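Local structure of general secretion pathway protein L (Vibrio parahaemolyticus, 2W7V) at residues Q55-L60 and G80-K85; E28-K33 and H44-D49; V24-I29 and F50-Q55. The protein serves in the type II secretion system, probably as an inner-membrane component of the secretion machinery, and forms dimers through its periplasmic domain. All coordinates share one frame; numbering follows the deposited sequence.

Interaction 1: Q55-L60 and G80-K85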
loop_
_atom_site.group_PDB
_atom_site.type_symbol
_atom_site.label_atom_id
_atom_site.label_comp_id
_atom_site.label_asym_id
_atom_site.label_seq_id
_atom_site.Cartn_x
_atom_site.Cartn_y
_atom_site.Cartn_z
ATOM N N GLN A 55 -10.653 4.857 17.041
ATOM C CA GLN A 55 -11.047 3.485 16.758
ATOM C C GLN A 55 -10.037 2.814 15.875
ATOM O O GLN A 55 -9.680 1.683 16.107
ATOM C CB GLN A 55 -12.404 3.469 16.072
ATOM C CG GLN A 55 -13.482 4.094 16.959
ATOM C CD GLN A 55 -14.862 3.944 16.394
ATOM O OE1 GLN A 55 -15.036 3.606 15.198
ATOM N NE2 GLN A 55 -15.887 4.198 17.245
ATOM N N ALA A 56 -9.549 3.537 14.876
ATOM C CA ALA A 56 -8.536 3.012 13.970
ATOM C C ALA A 56 -7.208 2.768 14.707
ATOM O O ALA A 56 -6.659 1.698 14.577
ATOM C CB ALA A 56 -8.337 3.939 12.774
ATOM N N ARG A 57 -6.724 3.729 15.506
ATOM C CA ARG A 57 -5.482 3.533 16.248
ATOM C C ARG A 57 -5.533 2.306 17.108
ATOM O O ARG A 57 -4.591 1.550 17.113
ATOM C CB ARG A 57 -5.129 4.703 17.138
ATOM C CG ARG A 57 -3.652 4.653 17.660
ATOM C CD ARG A 57 -3.478 5.369 18.982
ATOM N NE ARG A 57 -4.331 6.522 18.895
ATOM C CZ ARG A 57 -5.322 6.851 19.705
ATOM N NH1 ARG A 57 -5.580 6.236 20.846
ATOM N NH2 ARG A 57 -6.022 7.898 19.351
ATOM N N VAL A 58 -6.625 2.124 17.849
ATOM C CA VAL A 58 -6.761 1.017 18.768
ATOM C C VAL A 58 -6.758 -0.315 18.018
ATOM O O VAL A 58 -6.129 -1.266 18.447
ATOM C CB VAL A 58 -8.067 1.130 19.612
ATOM C CG1 VAL A 58 -8.404 -0.216 20.248
ATOM C CG2 VAL A 58 -7.955 2.278 20.673
ATOM N N LYS A 59 -7.463 -0.388 16.905
ATOM C CA LYS A 59 -7.444 -1.585 16.091
ATOM C C LYS A 59 -6.071 -1.894 15.469
ATOM O O LYS A 59 -5.626 -3.029 15.465
ATOM C CB LYS A 59 -8.474 -1.468 14.981
ATOM C CG LYS A 59 -9.917 -1.423 15.439
ATOM C CD LYS A 59 -10.843 -1.711 14.236
ATOM C CE LYS A 59 -12.329 -1.469 14.518
ATOM N NZ LYS A 59 -12.952 -2.626 15.177
ATOM N N LEU A 60 -5.414 -0.892 14.918
ATOM C CA LEU A 60 -4.089 -1.075 14.350
ATOM C C LEU A 60 -3.070 -1.514 15.419
ATOM O O LEU A 60 -2.197 -2.319 15.159
ATOM C CB LEU A 60 -3.611 0.225 13.664
ATOM C CG LEU A 60 -4.482 0.642 12.467
ATOM C CD1 LEU A 60 -4.056 2.056 12.010
ATOM C CD2 LEU A 60 -4.444 -0.361 11.342
ATOM N N GLY A 80 -5.776 13.252 9.304
ATOM C CA GLY A 80 -4.619 12.770 10.041
ATOM C C GLY A 80 -3.933 11.627 9.376
ATOM O O GLY A 80 -4.225 11.278 8.244
ATOM N N SER A 81 -3.038 11.003 10.129
ATOM C CA SER A 81 -2.183 9.985 9.595
ATOM C C SER A 81 -1.754 9.022 10.660
ATOM O O SER A 81 -1.939 9.271 11.851
ATOM C CB SER A 81 -0.946 10.624 8.968
ATOM O OG SER A 81 -0.252 11.328 9.964
ATOM N N PHE A 82 -1.175 7.916 10.179
ATOM C CA PHE A 82 -0.649 6.857 11.007
ATOM C C PHE A 82 0.623 6.363 10.360
ATOM O O PHE A 82 0.702 6.280 9.144
ATOM C CB PHE A 82 -1.617 5.681 11.021
ATOM C CG PHE A 82 -2.889 5.954 11.703
ATOM C CD1 PHE A 82 -2.928 6.083 13.059
ATOM C CD2 PHE A 82 -4.070 6.053 10.979
ATOM C CE1 PHE A 82 -4.101 6.351 13.695
ATOM C CE2 PHE A 82 -5.282 6.319 11.639
ATOM C CZ PHE A 82 -5.285 6.465 12.981
ATOM N N VAL A 83 1.597 6.025 11.188
ATOM C CA VAL A 83 2.780 5.292 10.791
ATOM C C VAL A 83 2.736 3.939 11.493
ATOM O O VAL A 83 2.561 3.875 12.684
ATOM C CB VAL A 83 4.059 6.049 11.186
ATOM C CG1 VAL A 83 5.271 5.253 10.787
ATOM C CG2 VAL A 83 4.078 7.417 10.482
ATOM N N LEU A 84 2.830 2.867 10.717
ATOM C CA LEU A 84 2.873 1.509 11.241
ATOM C C LEU A 84 4.265 0.927 11.041
ATOM O O LEU A 84 4.845 1.062 9.966
ATOM C CB LEU A 84 1.897 0.607 10.467
ATOM C CG LEU A 84 0.468 1.077 10.270
ATOM C CD1 LEU A 84 -0.371 -0.012 9.552
ATOM C CD2 LEU A 84 -0.136 1.476 11.590
ATOM N N LYS A 85 4.746 0.244 12.057
ATOM C CA LYS A 85 5.927 -0.598 12.013
ATOM C C LYS A 85 5.557 -1.948 12.622
ATOM O O LYS A 85 4.513 -2.093 13.271
ATOM C CB LYS A 85 7.056 0.042 12.820
ATOM C CG LYS A 85 7.409 1.464 12.372
ATOM C CD LYS A 85 8.190 2.244 13.460
ATOM C CE LYS A 85 8.232 3.743 13.121
ATOM N NZ LYS A 85 9.145 4.528 13.984
#
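Helix 51-61 lies against one face of the antiparallel four-stranded sheet here, the helix-on-sheet layer of an alpha/beta sandwich whose element order is consistent with a circularly permuted ferredoxin-like fold. The axes of 55-60 and of strand segment 80-85 run almost parallel, 5° apart and 10.4 Å from each other, a spacing bridged by side chains alone. Phe82 does most of the bridging. With CG anti to its carbonyl carbon (chi1 -68°), it reaches out from the strand and presents its ring to two successive turns of the helix. Ala56 suits the place where the ring tip arrives: its single methyl, CB, stands 4.0 Å from Phe82 CZ, so the aromatic tip comes close to the helix backbone. Arg57 contributes only the base of its side chain, CB lying 4.0 Å from Phe82 CE1. Its CG is anti to the backbone N (chi1 -166°), and the chain bends at chi3 toward polar partners. NH2 forms a salt bridge with Glu54 and NE a hydrogen bond with Gln68, at the side of an otherwise apolar contact. Leu60, one turn after Ala56, crosses Phe82 at about a right angle and lays a methyl over one face of the ring. This is a CH-pi contact, with CD1 4.2 Å from the centroid of the Phe82 ring and displaced toward its rim. Leucine suits this position because its apolar side chain is long enough to carry CD1 from the helix to the ring face. Val66 of strand 64-73 and Leu17 and Leu21 of helix 17-22 add to the surrounding apolar layer. Leu84, two residues beyond Phe82 and hence on the same side of the strand, meets that same methyl: Leu84 CD2 lies 4.0 Å from Leu60 CD1.

Interaction 2: E28-K33 and H44-D49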
loop_
_atom_site.group_PDB
_atom_site.type_symbol
_atom_site.label_atom_id
_atom_site.label_comp_id
_atom_site.label_asym_id
_atom_site.label_seq_id
_atom_site.Cartn_x
_atom_site.Cartn_y
_atom_site.Cartn_z
ATOM N N GLU A 28 -12.071 7.497 5.846
ATOM C CA GLU A 28 -11.702 7.373 4.449
ATOM C C GLU A 28 -10.203 7.368 4.316
ATOM O O GLU A 28 -9.593 8.317 4.693
ATOM C CB GLU A 28 -12.236 8.608 3.753
ATOM C CG GLU A 28 -12.636 8.438 2.362
ATOM C CD GLU A 28 -13.615 9.528 1.947
ATOM O OE1 GLU A 28 -14.595 9.765 2.695
ATOM O OE2 GLU A 28 -13.378 10.144 0.899
ATOM N N ILE A 29 -9.622 6.326 3.722
ATOM C CA ILE A 29 -8.187 6.282 3.395
ATOM C C ILE A 29 -7.907 7.001 2.091
ATOM O O ILE A 29 -8.304 6.552 1.045
ATOM C CB ILE A 29 -7.650 4.829 3.318
ATOM C CG1 ILE A 29 -8.085 4.060 4.564
ATOM C CG2 ILE A 29 -6.086 4.789 3.175
ATOM C CD1 ILE A 29 -7.805 4.749 5.891
ATOM N N THR A 30 -7.235 8.141 2.168
ATOM C CA THR A 30 -6.886 8.907 0.990
ATOM C C THR A 30 -5.539 8.453 0.372
ATOM O O THR A 30 -5.339 8.518 -0.849
ATOM C CB THR A 30 -6.849 10.390 1.320
ATOM O OG1 THR A 30 -5.922 10.612 2.360
ATOM C CG2 THR A 30 -8.213 10.878 1.778
ATOM N N SER A 31 -4.615 7.966 1.201
ATOM C CA SER A 31 -3.426 7.332 0.639
ATOM C C SER A 31 -2.738 6.437 1.614
ATOM O O SER A 31 -2.913 6.552 2.791
ATOM C CB SER A 31 -2.411 8.375 0.166
ATOM O OG SER A 31 -1.626 8.821 1.246
ATOM N N PHE A 32 -1.929 5.535 1.100
ATOM C CA PHE A 32 -1.014 4.834 1.953
ATOM C C PHE A 32 0.194 4.317 1.241
ATOM O O PHE A 32 0.111 3.879 0.092
ATOM C CB PHE A 32 -1.723 3.754 2.738
ATOM C CG PHE A 32 -1.860 2.474 2.041
ATOM C CD1 PHE A 32 -3.084 2.035 1.664
ATOM C CD2 PHE A 32 -0.760 1.668 1.866
ATOM C CE1 PHE A 32 -3.227 0.811 1.008
ATOM C CE2 PHE A 32 -0.847 0.485 1.251
ATOM C CZ PHE A 32 -2.091 0.024 0.784
ATOM N N LYS A 33 1.316 4.352 1.956
ATOM C CA LYS A 33 2.591 3.973 1.386
ATOM C C LYS A 33 3.303 2.958 2.207
ATOM O O LYS A 33 3.526 3.193 3.359
ATOM C CB LYS A 33 3.502 5.191 1.277
ATOM C CG LYS A 33 4.835 4.869 0.580
ATOM C CD LYS A 33 5.430 6.031 -0.093
ATOM C CE LYS A 33 6.520 5.620 -1.085
ATOM N NZ LYS A 33 6.728 6.772 -2.095
ATOM N N HIS A 44 -2.625 8.057 5.230
ATOM C CA HIS A 44 -3.395 9.246 5.480
ATOM C C HIS A 44 -4.864 8.890 5.358
ATOM O O HIS A 44 -5.224 8.077 4.539
ATOM C CB HIS A 44 -3.045 10.399 4.539
ATOM C CG HIS A 44 -1.601 10.796 4.571
ATOM N ND1 HIS A 44 -1.039 11.635 3.625
ATOM C CD2 HIS A 44 -0.592 10.439 5.401
ATOM C CE1 HIS A 44 0.251 11.782 3.889
ATOM N NE2 HIS A 44 0.543 11.073 4.967
ATOM N N ALA A 45 -5.696 9.475 6.224
ATOM C CA ALA A 45 -7.148 9.282 6.221
ATOM C C ALA A 45 -7.873 10.563 6.645
ATOM O O ALA A 45 -7.278 11.522 7.133
ATOM C CB ALA A 45 -7.532 8.088 7.141
ATOM N N ARG A 46 -9.176 10.581 6.429
ATOM C CA ARG A 46 -10.028 11.693 6.853
ATOM C C ARG A 46 -11.389 11.212 7.324
ATOM O O ARG A 46 -11.873 10.157 6.948
ATOM C CB ARG A 46 -10.219 12.681 5.715
ATOM C CG ARG A 46 -10.808 12.046 4.497
ATOM C CD ARG A 46 -10.966 13.034 3.423
ATOM N NE ARG A 46 -11.423 12.416 2.190
ATOM C CZ ARG A 46 -11.950 13.087 1.170
ATOM N NH1 ARG A 46 -12.153 14.402 1.249
ATOM N NH2 ARG A 46 -12.323 12.437 0.072
ATOM N N SER A 47 -12.001 12.035 8.157
ATOM C CA SER A 47 -13.279 11.740 8.747
ATOM C C SER A 47 -14.009 13.052 8.955
ATOM O O SER A 47 -13.464 14.107 8.667
ATOM C CB SER A 47 -13.033 11.058 10.085
ATOM O OG SER A 47 -14.229 10.693 10.733
ATOM N N SER A 48 -15.251 12.952 9.430
ATOM C CA SER A 48 -16.039 14.090 9.911
ATOM C C SER A 48 -15.756 14.415 11.387
ATOM O O SER A 48 -16.186 15.440 11.893
ATOM C CB SER A 48 -17.535 13.798 9.737
ATOM O OG SER A 48 -17.947 12.702 10.552
ATOM N N ASP A 49 -15.016 13.539 12.054
ATOM C CA ASP A 49 -14.750 13.677 13.481
ATOM C C ASP A 49 -13.467 12.975 13.903
ATOM O O ASP A 49 -12.891 12.243 13.130
ATOM C CB ASP A 49 -15.934 13.086 14.247
ATOM C CG ASP A 49 -15.877 13.384 15.724
ATOM O OD1 ASP A 49 -15.533 14.542 16.122
ATOM O OD2 ASP A 49 -16.154 12.436 16.485
HETATM O O HOH W 1 -6.537 12.817 3.994
#
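A classic beta bulge interrupts the pairing: Thr30 and Ser31 both face His44, where regular strands would set one residue opposite one. Thr30 adopts a nearly helical backbone (psi -31°), and His44 O receives Thr30 N at 3.1 Å together with a weak, longer bond from Ser31 N. His44 N closes the pair by donating to Ser31 O at 2.9 Å. Before the bulge the ladder is regular, and Glu28 and Arg46 exchange two backbone bonds, Glu28 N to Arg46 O being nearly straight (175°). Their side chains run side by side on the same face and end in a salt bridge, Glu28 OE2 to Arg46 NH2 2.7 Å. The hydrogen bond within it is weak, and the carboxylate and guanidinium planes are turned 67° apart. Thr30 CG2 packs against Arg46 NE at 3.6 Å, while Thr30 OG1 meets a water. On the other face small Ala45 accommodates the branched Ile29, CD1 touching Ala45 CB at 3.6 Å. Strand 40-47 has strand 78-86 as its other neighbour. Strand 28-35 is outermost within the chain, but Phe32 and Lys33 pair antiparallel with a strand of the second subunit, continuing the sheet across the dimer.

Interaction 3: V24-I29 and F50-Q55. With EDO (1,2-ethanediol), chain C.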
loop_
_atom_site.group_PDB
_atom_site.type_symbol
_atom_site.label_atom_id
_atom_site.label_comp_id
_atom_site.label_asym_id
_atom_site.label_seq_id
_atom_site.Cartn_x
_atom_site.Cartn_y
_atom_site.Cartn_z
ATOM N N VAL A 24 -13.878 0.516 10.362
ATOM C CA VAL A 24 -14.050 1.804 11.043
ATOM C C VAL A 24 -14.972 2.690 10.214
ATOM O O VAL A 24 -14.618 3.070 9.101
ATOM C CB VAL A 24 -12.656 2.533 11.261
ATOM C CG1 VAL A 24 -12.848 3.881 11.863
ATOM C CG2 VAL A 24 -11.698 1.673 12.130
ATOM N N LYS A 25 -16.174 2.970 10.740
ATOM C CA LYS A 25 -17.139 3.893 10.120
ATOM C C LYS A 25 -16.546 5.312 9.972
ATOM O O LYS A 25 -15.869 5.805 10.867
ATOM C CB LYS A 25 -18.411 3.972 10.985
ATOM C CG LYS A 25 -19.081 2.608 11.206
ATOM C CD LYS A 25 -20.428 2.662 11.965
ATOM C CE LYS A 25 -20.998 1.250 12.149
ATOM N NZ LYS A 25 -22.319 1.204 12.890
ATOM N N ASP A 26 -16.837 5.975 8.865
ATOM C CA ASP A 26 -16.538 7.388 8.739
ATOM C C ASP A 26 -14.998 7.576 8.762
ATOM O O ASP A 26 -14.489 8.572 9.285
ATOM C CB ASP A 26 -17.266 8.165 9.864
ATOM C CG ASP A 26 -17.262 9.698 9.662
ATOM O OD1 ASP A 26 -16.854 10.168 8.582
ATOM O OD2 ASP A 26 -17.679 10.437 10.596
ATOM N N LEU A 27 -14.270 6.594 8.216
ATOM C CA LEU A 27 -12.835 6.727 8.010
ATOM C C LEU A 27 -12.469 6.467 6.556
ATOM O O LEU A 27 -12.479 5.348 6.124
ATOM C CB LEU A 27 -12.021 5.768 8.909
ATOM C CG LEU A 27 -10.511 6.060 9.025
ATOM C CD1 LEU A 27 -10.213 7.368 9.730
ATOM C CD2 LEU A 27 -9.719 4.927 9.687
ATOM N N GLU A 28 -12.071 7.497 5.846
ATOM C CA GLU A 28 -11.702 7.373 4.449
ATOM C C GLU A 28 -10.203 7.368 4.316
ATOM O O GLU A 28 -9.593 8.317 4.693
ATOM C CB GLU A 28 -12.236 8.608 3.753
ATOM C CG GLU A 28 -12.636 8.438 2.362
ATOM C CD GLU A 28 -13.615 9.528 1.947
ATOM O OE1 GLU A 28 -14.595 9.765 2.695
ATOM O OE2 GLU A 28 -13.378 10.144 0.899
ATOM N N ILE A 29 -9.622 6.326 3.722
ATOM C CA ILE A 29 -8.187 6.282 3.395
ATOM C C ILE A 29 -7.907 7.001 2.091
ATOM O O ILE A 29 -8.304 6.552 1.045
ATOM C CB ILE A 29 -7.650 4.829 3.318
ATOM C CG1 ILE A 29 -8.085 4.060 4.564
ATOM C CG2 ILE A 29 -6.086 4.789 3.175
ATOM C CD1 ILE A 29 -7.805 4.749 5.891
ATOM N N PHE A 50 -13.041 13.172 15.144
ATOM C CA PHE A 50 -11.824 12.528 15.683
ATOM C C PHE A 50 -12.000 11.043 16.072
ATOM O O PHE A 50 -11.035 10.262 16.082
ATOM C CB PHE A 50 -11.329 13.320 16.895
ATOM C CG PHE A 50 -12.141 13.110 18.160
ATOM C CD1 PHE A 50 -11.811 12.086 19.066
ATOM C CD2 PHE A 50 -13.206 13.928 18.459
ATOM C CE1 PHE A 50 -12.531 11.891 20.180
ATOM C CE2 PHE A 50 -13.941 13.734 19.618
ATOM C CZ PHE A 50 -13.613 12.727 20.465
ATOM N N GLN A 51 -13.232 10.655 16.375
ATOM C CA GLN A 51 -13.504 9.402 17.023
ATOM C C GLN A 51 -13.121 8.165 16.181
ATOM O O GLN A 51 -12.655 7.189 16.746
ATOM C CB GLN A 51 -14.975 9.373 17.386
ATOM C CG GLN A 51 -15.323 8.600 18.581
ATOM C CD GLN A 51 -16.513 9.229 19.315
ATOM O OE1 GLN A 51 -16.545 10.448 19.560
ATOM N NE2 GLN A 51 -17.498 8.400 19.667
ATOM N N PRO A 52 -13.373 8.178 14.843
ATOM C CA PRO A 52 -12.837 7.184 13.940
ATOM C C PRO A 52 -11.327 6.988 13.932
ATOM O O PRO A 52 -10.879 5.861 13.753
ATOM C CB PRO A 52 -13.366 7.651 12.580
ATOM C CG PRO A 52 -14.704 8.236 12.927
ATOM C CD PRO A 52 -14.298 9.073 14.118
ATOM N N PHE A 53 -10.558 8.053 14.155
ATOM C CA PHE A 53 -9.129 7.933 14.378
ATOM C C PHE A 53 -8.756 7.165 15.661
ATOM O O PHE A 53 -7.803 6.379 15.669
ATOM C CB PHE A 53 -8.491 9.323 14.362
ATOM C CG PHE A 53 -8.463 9.946 12.983
ATOM C CD1 PHE A 53 -7.437 9.670 12.109
ATOM C CD2 PHE A 53 -9.495 10.778 12.543
ATOM C CE1 PHE A 53 -7.423 10.238 10.825
ATOM C CE2 PHE A 53 -9.475 11.323 11.254
ATOM C CZ PHE A 53 -8.449 11.058 10.412
ATOM N N GLU A 54 -9.497 7.401 16.741
ATOM C CA GLU A 54 -9.311 6.663 17.961
ATOM C C GLU A 54 -9.566 5.154 17.744
ATOM O O GLU A 54 -8.836 4.294 18.256
ATOM C CB GLU A 54 -10.282 7.172 19.029
ATOM C CG GLU A 54 -9.975 8.538 19.531
ATOM C CD GLU A 54 -8.787 8.554 20.444
ATOM O OE1 GLU A 54 -8.780 7.815 21.473
ATOM O OE2 GLU A 54 -7.871 9.349 20.154
ATOM N N GLN A 55 -10.653 4.857 17.041
ATOM C CA GLN A 55 -11.047 3.485 16.758
ATOM C C GLN A 55 -10.037 2.814 15.875
ATOM O O GLN A 55 -9.680 1.683 16.107
ATOM C CB GLN A 55 -12.404 3.469 16.072
ATOM C CG GLN A 55 -13.482 4.094 16.959
ATOM C CD GLN A 55 -14.862 3.944 16.394
ATOM O OE1 GLN A 55 -15.036 3.606 15.198
ATOM N NE2 GLN A 55 -15.887 4.198 17.245
HETATM C C1 EDO C . -15.322 2.847 6.276
HETATM O O1 EDO C . -15.746 1.571 6.710
HETATM C C2 EDO C . -13.936 2.657 5.678
HETATM O O2 EDO C . -12.881 2.720 6.626
#
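A type II beta turn, Val24 to Leu27, leads into strand 28-35 and packs on the first turn of helix 51-61 at one end of the alpha/beta sandwich. Asp26 takes the turn position with positive phi (66°), which aspartate tolerates better than most residues. Leu27, Val24 and Pro52 share the contact, with Pro52 at its centre. Leu27 CB is 3.9 Å from O2 of a bound ethanediol, probably from the crystallisation liquor, which also lies near the Leu27 carbonyl. CG, anti to the backbone N (chi1 -166°), holds the two methyls so that they part toward different neighbours. CD2 meets Ala56, farther along the helix. CD1 sits over the centre of the Phe53 ring, 4.1 Å from the centroid and 9° off its normal, a CH-pi contact, and also brushes Pro52 CB at 4.3 Å. Phe53 leaves its backbone pointing away from the turn, yet its long side chain brings the ring back beneath that methyl. Pro52 suits the first helical turn, where its missing N-H costs little, and its compact ring fits against the turn's backbone, CG 3.4 Å from Lys25 O. Val24 adds a further contact, with CG1, anti to its own backbone N, 3.4 Å from Pro52 O and 3.9 Å from Pro52 CB.

The three contacts lie within one domain, their centres 8 to 11 Å apart, and all reach the same antiparallel sheet. Along the chain, interactions 2 and 3 start from the same region, sharing Glu28 and Ile29; interaction 2 closes before interaction 1 opens, and interaction 3 ends at Gln55, where interaction 1 begins. Strand 40-47 of interaction 2 leads through a short loop into helix 51-61, whose start serves interaction 3 and whose later turns serve interaction 1. Direct contacts join them: Ser47 OG bonds to Asp26 O, and Phe82 CZ packs on Phe53 O at 3.7 Å. The helix is thus held at successive points over the sheet, whose outer edge at strand 28-35 continues into the second subunit.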